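Iodotyrosine deiodinase (Thermotoga neapolitana, PDB 6TYK) uses FMN to remove halogen reductively from iodotyrosines and other halotyrosines, releasing halide and tyrosine, and works as a homodimer of the nitroreductase family. Local coordinates at residues A[33-38]-A[119-124]; A[45-51]-A[101-107]. One frame throughout, in Å; residues are numbered along the deposited sequence. Where two conformers were deposited one is given.

Contact 1. Residues A[33-38]-A[119-124]. With FMN (flavin mononucleotide), chain J.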
loop_
_atom_site.group_PDB
_atom_site.type_symbol
_atom_site.label_atom_id
_atom_site.label_comp_id
_atom_site.label_asym_id
_atom_site.label_seq_id
_atom_site.Cartn_x
_atom_site.Cartn_y
_atom_site.Cartn_z
ATOM N N VAL A 33 14.064 -1.068 -1.339
ATOM C CA VAL A 33 13.037 -1.626 -2.198
ATOM C C VAL A 33 11.774 -0.772 -2.135
ATOM O O VAL A 33 11.222 -0.383 -3.163
ATOM C CB VAL A 33 12.718 -3.070 -1.819
ATOM C CG1 VAL A 33 11.565 -3.566 -2.663
ATOM C CG2 VAL A 33 13.956 -3.952 -2.006
ATOM N N ALA A 34 11.333 -0.457 -0.921
ATOM C CA ALA A 34 10.121 0.332 -0.741
ATOM C C ALA A 34 10.257 1.686 -1.439
ATOM O O ALA A 34 9.302 2.204 -2.003
ATOM C CB ALA A 34 9.843 0.533 0.728
ATOM N N ASN A 35 11.456 2.248 -1.386
ATOM C CA ASN A 35 11.710 3.572 -1.920
ATOM C C ASN A 35 11.562 3.638 -3.438
ATOM O O ASN A 35 11.399 4.719 -4.007
ATOM C CB ASN A 35 13.114 3.989 -1.497
ATOM C CG ASN A 35 13.421 5.431 -1.813
ATOM O OD1 ASN A 35 12.721 6.338 -1.362
ATOM N ND2 ASN A 35 14.505 5.659 -2.554
ATOM N N GLU A 36 11.652 2.483 -4.088
ATOM C CA GLU A 36 11.429 2.380 -5.532
ATOM C C GLU A 36 9.958 2.423 -5.929
ATOM O O GLU A 36 9.639 2.516 -7.116
ATOM C CB GLU A 36 12.061 1.106 -6.094
ATOM C CG GLU A 36 13.576 1.130 -6.123
ATOM C CD GLU A 36 14.112 2.251 -6.984
ATOM O OE1 GLU A 36 13.503 2.545 -8.035
ATOM O OE2 GLU A 36 15.144 2.842 -6.610
ATOM N N ALA A 37 9.070 2.341 -4.941
ATOM C CA ALA A 37 7.639 2.379 -5.203
ATOM C C ALA A 37 7.201 3.676 -5.846
ATOM O O ALA A 37 7.854 4.709 -5.697
ATOM C CB ALA A 37 6.865 2.169 -3.917
ATOM N N PRO A 38 6.077 3.626 -6.560
ATOM C CA PRO A 38 5.467 4.856 -7.057
ATOM C C PRO A 38 4.857 5.659 -5.915
ATOM O O PRO A 38 4.647 5.146 -4.818
ATOM C CB PRO A 38 4.380 4.343 -8.002
ATOM C CG PRO A 38 3.996 3.007 -7.426
ATOM C CD PRO A 38 5.302 2.430 -6.930
ATOM N N LEU A 119 1.173 1.796 -0.035
ATOM C CA LEU A 119 1.626 1.051 -1.203
ATOM C C LEU A 119 3.093 0.633 -1.007
ATOM O O LEU A 119 3.460 -0.531 -1.193
ATOM C CB LEU A 119 1.463 1.931 -2.429
ATOM C CG LEU A 119 1.616 1.294 -3.799
ATOM C CD1 LEU A 119 0.977 2.201 -4.831
ATOM C CD2 LEU A 119 3.072 1.076 -4.127
ATOM N N ALA A 120 3.931 1.589 -0.605
ATOM C CA ALA A 120 5.343 1.322 -0.345
ATOM C C ALA A 120 5.519 0.305 0.783
ATOM O O ALA A 120 6.446 -0.496 0.748
ATOM C CB ALA A 120 6.071 2.614 -0.011
ATOM N N VAL A 121 4.634 0.326 1.779
ATOM C CA VAL A 121 4.690 -0.672 2.842
ATOM C C VAL A 121 4.493 -2.090 2.281
ATOM O O VAL A 121 5.132 -3.042 2.730
ATOM C CB VAL A 121 3.688 -0.365 3.970
ATOM C CG1 VAL A 121 3.559 -1.570 4.916
ATOM C CG2 VAL A 121 4.101 0.878 4.733
ATOM N N GLY A 122 3.649 -2.222 1.269
ATOM C CA GLY A 122 3.502 -3.499 0.586
ATOM C C GLY A 122 4.819 -3.983 0.004
ATOM O O GLY A 122 5.190 -5.137 0.195
ATOM N N TYR A 123 5.539 -3.092 -0.685
ATOM C CA TYR A 123 6.870 -3.427 -1.186
ATOM C C TYR A 123 7.761 -3.850 -0.024
ATOM O O TYR A 123 8.477 -4.845 -0.092
ATOM C CB TYR A 123 7.525 -2.215 -1.841
ATOM C CG TYR A 123 7.144 -1.901 -3.273
ATOM C CD1 TYR A 123 5.845 -2.049 -3.740
ATOM C CD2 TYR A 123 8.102 -1.406 -4.148
ATOM C CE1 TYR A 123 5.516 -1.732 -5.045
ATOM C CE2 TYR A 123 7.787 -1.078 -5.457
ATOM C CZ TYR A 123 6.495 -1.249 -5.900
ATOM O OH TYR A 123 6.164 -0.935 -7.194
ATOM N N LEU A 124 7.734 -3.048 1.032
ATOM C CA LEU A 124 8.603 -3.235 2.187
ATOM C C LEU A 124 8.429 -4.616 2.809
ATOM O O LEU A 124 9.405 -5.308 3.107
ATOM C CB LEU A 124 8.316 -2.135 3.211
ATOM C CG LEU A 124 9.395 -1.769 4.221
ATOM C CD1 LEU A 124 9.074 -0.408 4.830
ATOM C CD2 LEU A 124 9.507 -2.829 5.292
HETATM N N1 FMN J . -0.284 9.292 -12.321
HETATM C C2 FMN J . -1.112 10.000 -13.146
HETATM O O2 FMN J . -0.756 10.201 -14.307
HETATM N N3 FMN J . -2.321 10.470 -12.686
HETATM C C4 FMN J . -2.711 10.232 -11.390
HETATM O O4 FMN J . -3.802 10.651 -10.980
HETATM C C4A FMN J . -1.869 9.509 -10.553
HETATM N N5 FMN J . -2.241 9.274 -9.248
HETATM C C5A FMN J . -1.416 8.532 -8.428
HETATM C C6 FMN J . -1.818 8.262 -7.131
HETATM C C7 FMN J . -1.020 7.516 -6.279
HETATM C C7M FMN J . -1.510 7.241 -4.881
HETATM C C8 FMN J . 0.194 7.034 -6.742
HETATM C C8M FMN J . 1.082 6.224 -5.858
HETATM C C9 FMN J . 0.607 7.310 -8.041
HETATM C C9A FMN J . -0.200 8.048 -8.898
HETATM N N10 FMN J . 0.203 8.342 -10.191
HETATM C C10 FMN J . -0.645 9.041 -11.023
HETATM C "C1'" FMN J . 1.519 7.846 -10.708
HETATM C "C2'" FMN J . 2.652 8.763 -10.177
HETATM O "O2'" FMN J . 2.697 10.022 -10.844
HETATM C "C3'" FMN J . 3.985 8.029 -10.332
HETATM O "O3'" FMN J . 3.950 6.927 -9.445
HETATM C "C4'" FMN J . 5.214 8.887 -10.056
HETATM O "O4'" FMN J . 5.298 9.929 -11.002
HETATM C "C5'" FMN J . 6.503 8.074 -10.120
HETATM O "O5'" FMN J . 6.560 7.381 -11.351
HETATM P P FMN J . 7.813 6.435 -11.677
HETATM O O1P FMN J . 9.084 7.227 -11.447
HETATM O O2P FMN J . 7.666 6.051 -13.136
HETATM O O3P FMN J . 7.721 5.163 -10.864
HETATM O O HOH W 1 8.355 0.300 -8.393
#
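Helix 113-130 meets the last part of helix 24-35 and the turn that leads to the flavin through one side of its 119-124 segment. Leu119 comes first: its CD2 rests 3.8 Å from CD of Pro38 and 4.0 Å from CB of Ala37. One residue on, the small Ala120 allows close approach, its CB lying 4.0 Å from Ala37 CB, while its carbonyl O is 3.5 Å from Ala34 CB. One turn after Leu119, Tyr123 returns to the interface with its ring laid against the turn. Ala37 CB sits 3.8 Å from the ring centroid, nearly on the ring normal, a CH-pi contact over the face; Val33 O approaches the ring edge, 3.4 Å from Tyr123 CD2. The phenol OH reaches Pro38, 3.5 Å from its CD, and a water lies 2.8 Å from Tyr123 OH and 2.9 Å from Glu36 O, linking the two. Leu124 closes the row, with its CB 4.0 Å from Ala34 CB. Pro38 CB lies 3.0 Å from O3' of the FMN ribityl chain, and the second subunit holds the same turn by a hydrogen bond from its Arg176 to Ala37 O. With no direct hydrogen bond between the segments, apolar packing and one water fit the FMN-contacting turn onto the helix.

Contact 2. Residues A[45-51]-A[101-107]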
loop_
_atom_site.group_PDB
_atom_site.type_symbol
_atom_site.label_atom_id
_atom_site.label_comp_id
_atom_site.label_asym_id
_atom_site.label_seq_id
_atom_site.Cartn_x
_atom_site.Cartn_y
_atom_site.Cartn_z
ATOM N N PRO A 45 6.775 10.194 -0.271
ATOM C CA PRO A 45 6.332 10.801 0.987
ATOM C C PRO A 45 6.533 9.927 2.220
ATOM O O PRO A 45 5.990 10.257 3.258
ATOM C CB PRO A 45 4.840 11.008 0.742
ATOM C CG PRO A 45 4.461 9.844 -0.110
ATOM C CD PRO A 45 5.642 9.678 -1.056
ATOM N N TRP A 46 7.300 8.854 2.113
ATOM C CA TRP A 46 7.614 8.021 3.269
ATOM C C TRP A 46 8.851 8.524 3.988
ATOM O O TRP A 46 9.792 9.022 3.365
ATOM C CB TRP A 46 7.837 6.573 2.826
ATOM C CG TRP A 46 8.554 6.456 1.512
ATOM C CD1 TRP A 46 9.899 6.534 1.295
ATOM C CD2 TRP A 46 7.948 6.256 0.228
ATOM N NE1 TRP A 46 10.170 6.396 -0.052
ATOM C CE2 TRP A 46 8.987 6.217 -0.726
ATOM C CE3 TRP A 46 6.628 6.087 -0.205
ATOM C CZ2 TRP A 46 8.747 6.011 -2.084
ATOM C CZ3 TRP A 46 6.388 5.901 -1.558
ATOM C CH2 TRP A 46 7.441 5.858 -2.481
ATOM N N ARG A 47 8.835 8.419 5.312
ATOM C CA ARG A 47 10.018 8.685 6.122
ATOM C C ARG A 47 10.148 7.544 7.112
ATOM O O ARG A 47 9.150 7.052 7.627
ATOM C CB ARG A 47 9.894 10.000 6.899
ATOM C CG ARG A 47 9.657 11.231 6.052
ATOM C CD ARG A 47 10.876 11.609 5.205
ATOM N NE ARG A 47 10.655 12.878 4.521
ATOM C CZ ARG A 47 10.061 12.996 3.340
ATOM N NH1 ARG A 47 9.642 11.917 2.689
ATOM N NH2 ARG A 47 9.893 14.194 2.801
ATOM N N PHE A 48 11.379 7.139 7.391
ATOM C CA PHE A 48 11.611 5.992 8.248
ATOM C C PHE A 48 12.382 6.378 9.492
ATOM O O PHE A 48 13.393 7.084 9.429
ATOM C CB PHE A 48 12.352 4.902 7.484
ATOM C CG PHE A 48 11.642 4.455 6.245
ATOM C CD1 PHE A 48 10.469 3.708 6.333
ATOM C CD2 PHE A 48 12.150 4.759 4.986
ATOM C CE1 PHE A 48 9.816 3.283 5.190
ATOM C CE2 PHE A 48 11.493 4.338 3.838
ATOM C CZ PHE A 48 10.332 3.597 3.943
ATOM N N LEU A 49 11.883 5.906 10.625
ATOM C CA LEU A 49 12.550 6.087 11.902
ATOM C C LEU A 49 12.800 4.701 12.470
ATOM O O LEU A 49 11.862 3.939 12.699
ATOM C CB LEU A 49 11.676 6.895 12.859
ATOM C CG LEU A 49 12.261 7.177 14.240
ATOM C CD1 LEU A 49 13.495 8.064 14.146
ATOM C CD2 LEU A 49 11.218 7.811 15.145
ATOM N N ILE A 50 14.070 4.364 12.648
ATOM C CA ILE A 50 14.455 3.065 13.161
ATOM C C ILE A 50 14.702 3.177 14.654
ATOM O O ILE A 50 15.656 3.825 15.091
ATOM C CB ILE A 50 15.721 2.551 12.458
ATOM C CG1 ILE A 50 15.507 2.532 10.938
ATOM C CG2 ILE A 50 16.117 1.180 13.004
ATOM C CD1 ILE A 50 16.752 2.214 10.161
ATOM N N VAL A 51 13.810 2.580 15.436
ATOM C CA VAL A 51 13.947 2.605 16.886
ATOM C C VAL A 51 14.611 1.329 17.393
ATOM O O VAL A 51 14.135 0.219 17.139
ATOM C CB VAL A 51 12.585 2.805 17.569
ATOM C CG1 VAL A 51 12.749 2.835 19.084
ATOM C CG2 VAL A 51 11.920 4.082 17.058
ATOM N N LEU A 101 12.153 -1.423 15.887
ATOM C CA LEU A 101 10.815 -0.936 15.588
ATOM C C LEU A 101 10.960 0.083 14.475
ATOM O O LEU A 101 11.534 1.159 14.666
ATOM C CB LEU A 101 10.143 -0.299 16.796
ATOM C CG LEU A 101 10.105 -1.150 18.059
ATOM C CD1 LEU A 101 9.392 -0.384 19.157
ATOM C CD2 LEU A 101 9.413 -2.479 17.790
ATOM N N LEU A 102 10.475 -0.278 13.294
ATOM C CA LEU A 102 10.550 0.625 12.159
ATOM C C LEU A 102 9.275 1.443 12.139
ATOM O O LEU A 102 8.185 0.915 11.883
ATOM C CB LEU A 102 10.692 -0.167 10.864
ATOM C CG LEU A 102 10.659 0.684 9.592
ATOM C CD1 LEU A 102 11.878 1.609 9.483
ATOM C CD2 LEU A 102 10.541 -0.201 8.361
ATOM N N LEU A 103 9.399 2.723 12.470
ATOM C CA LEU A 103 8.259 3.619 12.424
ATOM C C LEU A 103 8.203 4.270 11.061
ATOM O O LEU A 103 9.164 4.895 10.614
ATOM C CB LEU A 103 8.330 4.666 13.543
ATOM C CG LEU A 103 7.777 4.207 14.904
ATOM C CD1 LEU A 103 8.499 2.966 15.430
ATOM C CD2 LEU A 103 7.859 5.337 15.913
ATOM N N VAL A 104 7.065 4.117 10.401
ATOM C CA VAL A 104 6.893 4.605 9.043
ATOM C C VAL A 104 5.952 5.797 9.062
ATOM O O VAL A 104 4.812 5.700 9.543
ATOM C CB VAL A 104 6.320 3.505 8.121
ATOM C CG1 VAL A 104 6.164 4.034 6.709
ATOM C CG2 VAL A 104 7.222 2.284 8.129
ATOM N N PHE A 105 6.436 6.930 8.559
ATOM C CA PHE A 105 5.651 8.152 8.549
ATOM C C PHE A 105 5.292 8.560 7.135
ATOM O O PHE A 105 5.991 8.218 6.176
ATOM C CB PHE A 105 6.450 9.304 9.165
ATOM C CG PHE A 105 6.848 9.082 10.590
ATOM C CD1 PHE A 105 7.932 8.283 10.911
ATOM C CD2 PHE A 105 6.146 9.694 11.618
ATOM C CE1 PHE A 105 8.294 8.085 12.236
ATOM C CE2 PHE A 105 6.508 9.503 12.943
ATOM C CZ PHE A 105 7.584 8.701 13.248
ATOM N N SER A 106 4.204 9.312 7.019
ATOM C CA SER A 106 3.828 9.927 5.751
ATOM C C SER A 106 3.964 11.443 5.827
ATOM O O SER A 106 3.685 12.064 6.856
ATOM C CB SER A 106 2.399 9.546 5.356
ATOM O OG SER A 106 1.464 9.926 6.351
ATOM N N GLU A 107 4.420 12.032 4.732
ATOM C CA GLU A 107 4.520 13.476 4.628
ATOM C C GLU A 107 3.137 14.053 4.350
ATOM O O GLU A 107 2.595 13.892 3.255
ATOM C CB GLU A 107 5.482 13.840 3.504
ATOM C CG GLU A 107 5.679 15.322 3.304
ATOM C CD GLU A 107 6.672 15.615 2.205
ATOM O OE1 GLU A 107 6.789 14.787 1.278
ATOM O OE2 GLU A 107 7.338 16.669 2.273
#
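Strand 46-51 forms an edge of its own chain's antiparallel sheet and pairs in unbroken register with strand 100-107. Pro45 O starts the ladder, accepting from Glu107 N at 2.8 Å. Trp46 faces Ser106 in a non-hydrogen-bonded pair, its CA 3.3 Å from Phe105 O in a CA-H...O contact. Arg47 and Phe105 exchange two hydrogen bonds (Arg47 N to Phe105 O 3.0 Å, Phe105 N to Arg47 O 2.9 Å), and Arg47 NH2 makes a long salt bridge to Glu107 OE1, 3.5 Å. On the Trp46 side, Phe48 CD1 meets Val104 CG2 at 4.0 Å. Leu49 pairs with Leu103, and its CB touches the Phe105 ring edge at CE1, 3.6 Å. Ile50 CG1 packs 4.0 Å from Leu102 CD1, before Val51 and Leu101 form the last hydrogen-bonded pair. Leu49 and Ile50 also join a parallel ladder with the second subunit. Backbone bonding thus sets the register, apolar packing dominates both faces, with charge confined to the Arg47-Glu107 end, and the sheet runs on across the interface.

Both contacts are largely buried, but contact 1 joins the last part of helix 24-35 and the turn after it to helix 113-130 by side-chain packing and a water, whereas contact 2 is a backbone ladder, with charge at its partly exposed Arg47 and Glu107 end. Helix 24-35 leads to strand 46-51, and strand 100-107 to helix 113-130, so the two units are paired twice, helix to helix in contact 1 and strand to strand in contact 2. Trp46 joins the contacts: its NE1 is 2.9 Å from Asn35 OD1, a probable hydrogen bond, and its CE3 is 3.5 Å from Ala120 CB. Each also touches the second subunit, contact 1 beside FMN and contact 2 through sheet extension.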